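PDB 1XFJ: purine nucleoside phosphorylase from Caulobacter vibrioides, which probably cleaves purine nucleosides with phosphate and deaminates adenosine to inosine. Local coordinates for residues 98-102 and 103-107; 240-244 and 245-249. All blocks are in the same frame, centred on the assembly; numbering follows the deposited sequence.

Contact 1 of 2, residues 98-102 and 103-107; sequences VVSKT and PGVIC
Thr102 and Val105 frame a type II beta turn, closed by Val105 N donating to Thr102 O (3.2 Å, N-H...O angle 158°) from above the carbonyl plane, and the chain doubles back so that residues 103-107 run almost opposite to 98-102. Gly104 takes the positive phi (97°) that this turn needs at its third position. A water donates to both Thr102 O and Val105 O, at 2.8 and 2.6 Å, bridging the carbonyls of the first and last residues of the turn. Just before the turn, Ser100 OG lies anti to its own N (chi1 -177°), which carries it forward to accept from Thr102 N at 2.9 Å in an ST turn; the hydroxyl is also hydrogen-bonded to Ala84 O. The same hydroxyl rests against Val105 CB, while Val105 CG2 meets Thr102 CB at 3.8 Å. Cys107 SG wedges between the two arms, 3.6 Å from Ser100 CB and 3.8 Å from Val98 CG1. The arms share no backbone hydrogen bond beyond the turn and go to different sheets: strand 97-100 pairs with strands 81-83 and 126-132, strand 106-111 with 70-72 and 253-259. Cys107 also touches Val127 and Ala129, and Ile106 packs on Ala256 and Thr258.

Contact 2 of 2, residues 240-244 and 245-249; sequences RRAFL and NNDGD
Asn245, Asn246 and Asp247 turn their backbone N-H groups back onto carbonyls of the last helical turn. Asn245 N reaches Arg241 O at 3.0 Å, and Asp247 N reaches Ala242 O at 2.9 Å with an N-H...O angle of 159°. Asn246 N donates to Phe243 O at 3.2 Å, coming from well above the carbonyl plane, whereas a link from Asn245 N to Ala242 O is weak. Packing is light: Ala242 CB meets Asp247 CB at 4.1 Å and lies 3.8 Å from the carbonyl oxygen of Asp249, so the methyl lies against the departing chain. The Arg241 side chain runs alongside that of Asn245, extended as far as CD, then bent at chi3 (61°). Of the charged ends, its guanidinium is hydrogen-bonded to the carbonyls of Phe236, Thr229 and Arg230. Asp249 binds Arg252 in a salt bridge and is hydrogen-bonded to Tyr36 OH and Gln46 N, which ties the loop to residues far back in the sequence. Asn246, with positive phi (66°), is the first residue to leave helical geometry; with the bonds Asp247 N to Ala242 O and Asn246 N to Phe243 O it makes a Schellman motif that ends helix 239-244 and directs the chain toward strand 253-259.

How the contacts relate
From the N terminus, the chain first reaches contact 1, where a tight turn closes between strands 97-100 and 106-111 and passes the chain from the six-stranded sheet to the five-stranded one. More than a hundred residues later comes contact 2, where helix 239-244 ends and the loop leading to strand 253-259 begins. The two are in series, neither nested nor crossing, and lie on opposite sides of the chain's centre, with their centres about 33 Å apart and nearest atoms about 20 Å apart. The five-stranded sheet connects them indirectly: the strand entered after contact 2 pairs antiparallel with strand 106-111, which leaves contact 1.

Contact 1 of 2, residues 98-102 and 103-107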
loop_
_atom_site.group_PDB
_atom_site.type_symbol
_atom_site.label_atom_id
_atom_site.label_comp_id
_atom_site.label_asym_id
_atom_site.label_seq_id
_atom_site.Cartn_x
_atom_site.Cartn_y
_atom_site.Cartn_z
ATOM N N VAL A 98 7.750 2.246 -4.924
ATOM C CA VAL A 98 9.056 1.647 -5.169
ATOM C C VAL A 98 8.929 0.731 -6.380
ATOM O O VAL A 98 8.126 -0.201 -6.381
ATOM C CB VAL A 98 9.542 0.846 -3.942
ATOM C CG1 VAL A 98 10.924 0.258 -4.214
ATOM C CG2 VAL A 98 9.593 1.756 -2.721
ATOM N N VAL A 99 9.721 1.013 -7.411
ATOM C CA VAL A 99 9.684 0.249 -8.655
ATOM C C VAL A 99 11.013 -0.443 -8.923
ATOM O O VAL A 99 12.067 0.110 -8.635
ATOM C CB VAL A 99 9.369 1.189 -9.840
ATOM C CG1 VAL A 99 9.267 0.402 -11.127
ATOM C CG2 VAL A 99 8.080 1.950 -9.564
ATOM N N SER A 100 10.966 -1.645 -9.488
ATOM C CA SER A 100 12.201 -2.363 -9.770
ATOM C C SER A 100 12.089 -3.420 -10.859
ATOM O O SER A 100 11.026 -3.999 -11.083
ATOM C CB SER A 100 12.729 -3.019 -8.490
ATOM O OG SER A 100 13.968 -3.675 -8.727
ATOM N N LYS A 101 13.211 -3.657 -11.532
ATOM C CA LYS A 101 13.314 -4.664 -12.581
ATOM C C LYS A 101 14.491 -5.543 -12.173
ATOM O O LYS A 101 14.982 -6.360 -12.952
ATOM C CB LYS A 101 13.613 -4.009 -13.932
ATOM C CG LYS A 101 14.980 -3.344 -14.015
ATOM C CD LYS A 101 15.237 -2.764 -15.401
ATOM C CE LYS A 101 16.584 -2.064 -15.471
ATOM N NZ LYS A 101 16.858 -1.527 -16.832
ATOM N N THR A 102 14.934 -5.364 -10.934
ATOM C CA THR A 102 16.075 -6.104 -10.408
ATOM C C THR A 102 15.678 -7.275 -9.509
ATOM O O THR A 102 15.005 -7.092 -8.495
ATOM C CB THR A 102 16.990 -5.159 -9.603
ATOM O OG1 THR A 102 17.355 -4.041 -10.423
ATOM C CG2 THR A 102 18.246 -5.886 -9.147
ATOM N N PRO A 103 16.092 -8.499 -9.876
ATOM C CA PRO A 103 15.764 -9.679 -9.071
ATOM C C PRO A 103 16.355 -9.526 -7.671
ATOM O O PRO A 103 17.469 -9.023 -7.514
ATOM C CB PRO A 103 16.419 -10.819 -9.851
ATOM C CG PRO A 103 16.335 -10.338 -11.270
ATOM C CD PRO A 103 16.747 -8.890 -11.138
ATOM N N GLY A 104 15.605 -9.945 -6.659
ATOM C CA GLY A 104 16.096 -9.837 -5.297
ATOM C C GLY A 104 15.593 -8.613 -4.561
ATOM O O GLY A 104 15.488 -8.621 -3.332
ATOM N N VAL A 105 15.286 -7.553 -5.301
ATOM C CA VAL A 105 14.788 -6.329 -4.688
ATOM C C VAL A 105 13.336 -6.496 -4.259
ATOM O O VAL A 105 12.493 -6.930 -5.043
ATOM C CB VAL A 105 14.884 -5.130 -5.657
ATOM C CG1 VAL A 105 14.162 -3.922 -5.070
ATOM C CG2 VAL A 105 16.341 -4.794 -5.911
ATOM N N ILE A 106 13.054 -6.158 -3.008
ATOM C CA ILE A 106 11.702 -6.261 -2.478
ATOM C C ILE A 106 11.121 -4.854 -2.410
ATOM O O ILE A 106 11.562 -4.040 -1.606
ATOM C CB ILE A 106 11.700 -6.862 -1.056
ATOM C CG1 ILE A 106 12.379 -8.232 -1.067
ATOM C CG2 ILE A 106 10.274 -6.991 -0.548
ATOM C CD1 ILE A 106 12.601 -8.810 0.323
ATOM N N CYS A 107 10.148 -4.569 -3.271
ATOM C CA CYS A 107 9.508 -3.259 -3.290
ATOM C C CYS A 107 8.395 -3.255 -2.251
ATOM O O CYS A 107 7.488 -4.079 -2.310
ATOM C CB CYS A 107 8.921 -2.974 -4.673
ATOM S SG CYS A 107 10.130 -2.972 -6.012
HETATM O O HOH W 1 12.314 -6.984 -7.616
#

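Contact 2 of 2, residues 240-244 and 245-249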
loop_
_atom_site.group_PDB
_atom_site.type_symbol
_atom_site.label_atom_id
_atom_site.label_comp_id
_atom_site.label_asym_id
_atom_site.label_seq_id
_atom_site.Cartn_x
_atom_site.Cartn_y
_atom_site.Cartn_z
ATOM N N ARG A 240 -7.455 5.256 11.603
ATOM C CA ARG A 240 -8.765 5.756 12.009
ATOM C C ARG A 240 -9.173 5.169 13.352
ATOM O O ARG A 240 -9.701 5.873 14.212
ATOM C CB ARG A 240 -9.820 5.441 10.942
ATOM C CG ARG A 240 -11.224 5.958 11.265
ATOM C CD ARG A 240 -11.214 7.425 11.702
ATOM N NE ARG A 240 -10.638 8.330 10.706
ATOM C CZ ARG A 240 -11.265 8.753 9.612
ATOM N NH1 ARG A 240 -12.506 8.361 9.352
ATOM N NH2 ARG A 240 -10.649 9.580 8.776
ATOM N N ARG A 241 -8.924 3.880 13.547
ATOM C CA ARG A 241 -9.278 3.262 14.816
ATOM C C ARG A 241 -8.423 3.880 15.922
ATOM O O ARG A 241 -8.896 4.104 17.036
ATOM C CB ARG A 241 -9.064 1.748 14.749
ATOM C CG ARG A 241 -9.797 0.981 15.831
ATOM C CD ARG A 241 -9.825 -0.508 15.511
ATOM N NE ARG A 241 -8.475 -1.050 15.447
ATOM C CZ ARG A 241 -7.967 -1.688 14.398
ATOM N NH1 ARG A 241 -8.698 -1.876 13.306
ATOM N NH2 ARG A 241 -6.718 -2.129 14.440
ATOM N N ALA A 242 -7.163 4.164 15.603
ATOM C CA ALA A 242 -6.250 4.772 16.565
ATOM C C ALA A 242 -6.771 6.149 16.958
ATOM O O ALA A 242 -6.695 6.546 18.120
ATOM C CB ALA A 242 -4.856 4.893 15.961
ATOM N N PHE A 243 -7.300 6.873 15.976
ATOM C CA PHE A 243 -7.840 8.206 16.209
ATOM C C PHE A 243 -9.004 8.147 17.189
ATOM O O PHE A 243 -9.062 8.914 18.151
ATOM C CB PHE A 243 -8.319 8.814 14.889
ATOM C CG PHE A 243 -9.073 10.102 15.057
ATOM C CD1 PHE A 243 -8.428 11.247 15.512
ATOM C CD2 PHE A 243 -10.435 10.162 14.785
ATOM C CE1 PHE A 243 -9.131 12.439 15.695
ATOM C CE2 PHE A 243 -11.149 11.348 14.965
ATOM C CZ PHE A 243 -10.495 12.487 15.421
ATOM N N LEU A 244 -9.926 7.225 16.934
ATOM C CA LEU A 244 -11.109 7.057 17.771
ATOM C C LEU A 244 -10.806 6.531 19.170
ATOM O O LEU A 244 -11.598 6.728 20.093
ATOM C CB LEU A 244 -12.103 6.124 17.079
ATOM C CG LEU A 244 -12.574 6.597 15.702
ATOM C CD1 LEU A 244 -13.493 5.554 15.087
ATOM C CD2 LEU A 244 -13.290 7.934 15.839
ATOM N N ASN A 245 -9.670 5.859 19.328
ATOM C CA ASN A 245 -9.289 5.309 20.627
ATOM C C ASN A 245 -8.322 6.224 21.368
ATOM O O ASN A 245 -7.886 5.922 22.479
ATOM C CB ASN A 245 -8.661 3.924 20.455
ATOM C CG ASN A 245 -9.672 2.875 20.028
ATOM O OD1 ASN A 245 -10.335 3.014 19.001
ATOM N ND2 ASN A 245 -9.794 1.815 20.821
ATOM N N ASN A 246 -7.988 7.344 20.741
ATOM C CA ASN A 246 -7.080 8.317 21.328
ATOM C C ASN A 246 -5.652 7.812 21.487
ATOM O O ASN A 246 -4.961 8.188 22.435
ATOM C CB ASN A 246 -7.606 8.793 22.687
ATOM C CG ASN A 246 -8.995 9.392 22.596
ATOM O OD1 ASN A 246 -9.997 8.678 22.646
ATOM N ND2 ASN A 246 -9.062 10.710 22.446
ATOM N N ASP A 247 -5.213 6.945 20.579
ATOM C CA ASP A 247 -3.839 6.466 20.638
ATOM C C ASP A 247 -3.069 7.560 19.904
ATOM O O ASP A 247 -3.563 8.118 18.925
ATOM C CB ASP A 247 -3.662 5.131 19.902
ATOM C CG ASP A 247 -4.506 4.013 20.491
ATOM O OD1 ASP A 247 -4.683 3.974 21.727
ATOM O OD2 ASP A 247 -4.979 3.157 19.712
ATOM N N GLY A 248 -1.874 7.877 20.381
ATOM C CA GLY A 248 -1.097 8.922 19.742
ATOM C C GLY A 248 -0.249 8.416 18.595
ATOM O O GLY A 248 0.569 9.152 18.053
ATOM N N ASP A 249 -0.452 7.158 18.219
ATOM C CA ASP A 249 0.312 6.557 17.132
ATOM C C ASP A 249 -0.341 5.233 16.758
ATOM O O ASP A 249 -1.345 4.841 17.350
ATOM C CB ASP A 249 1.760 6.337 17.590
ATOM C CG ASP A 249 2.698 5.984 16.449
ATOM O OD1 ASP A 249 2.453 6.419 15.304
ATOM O OD2 ASP A 249 3.701 5.286 16.707
#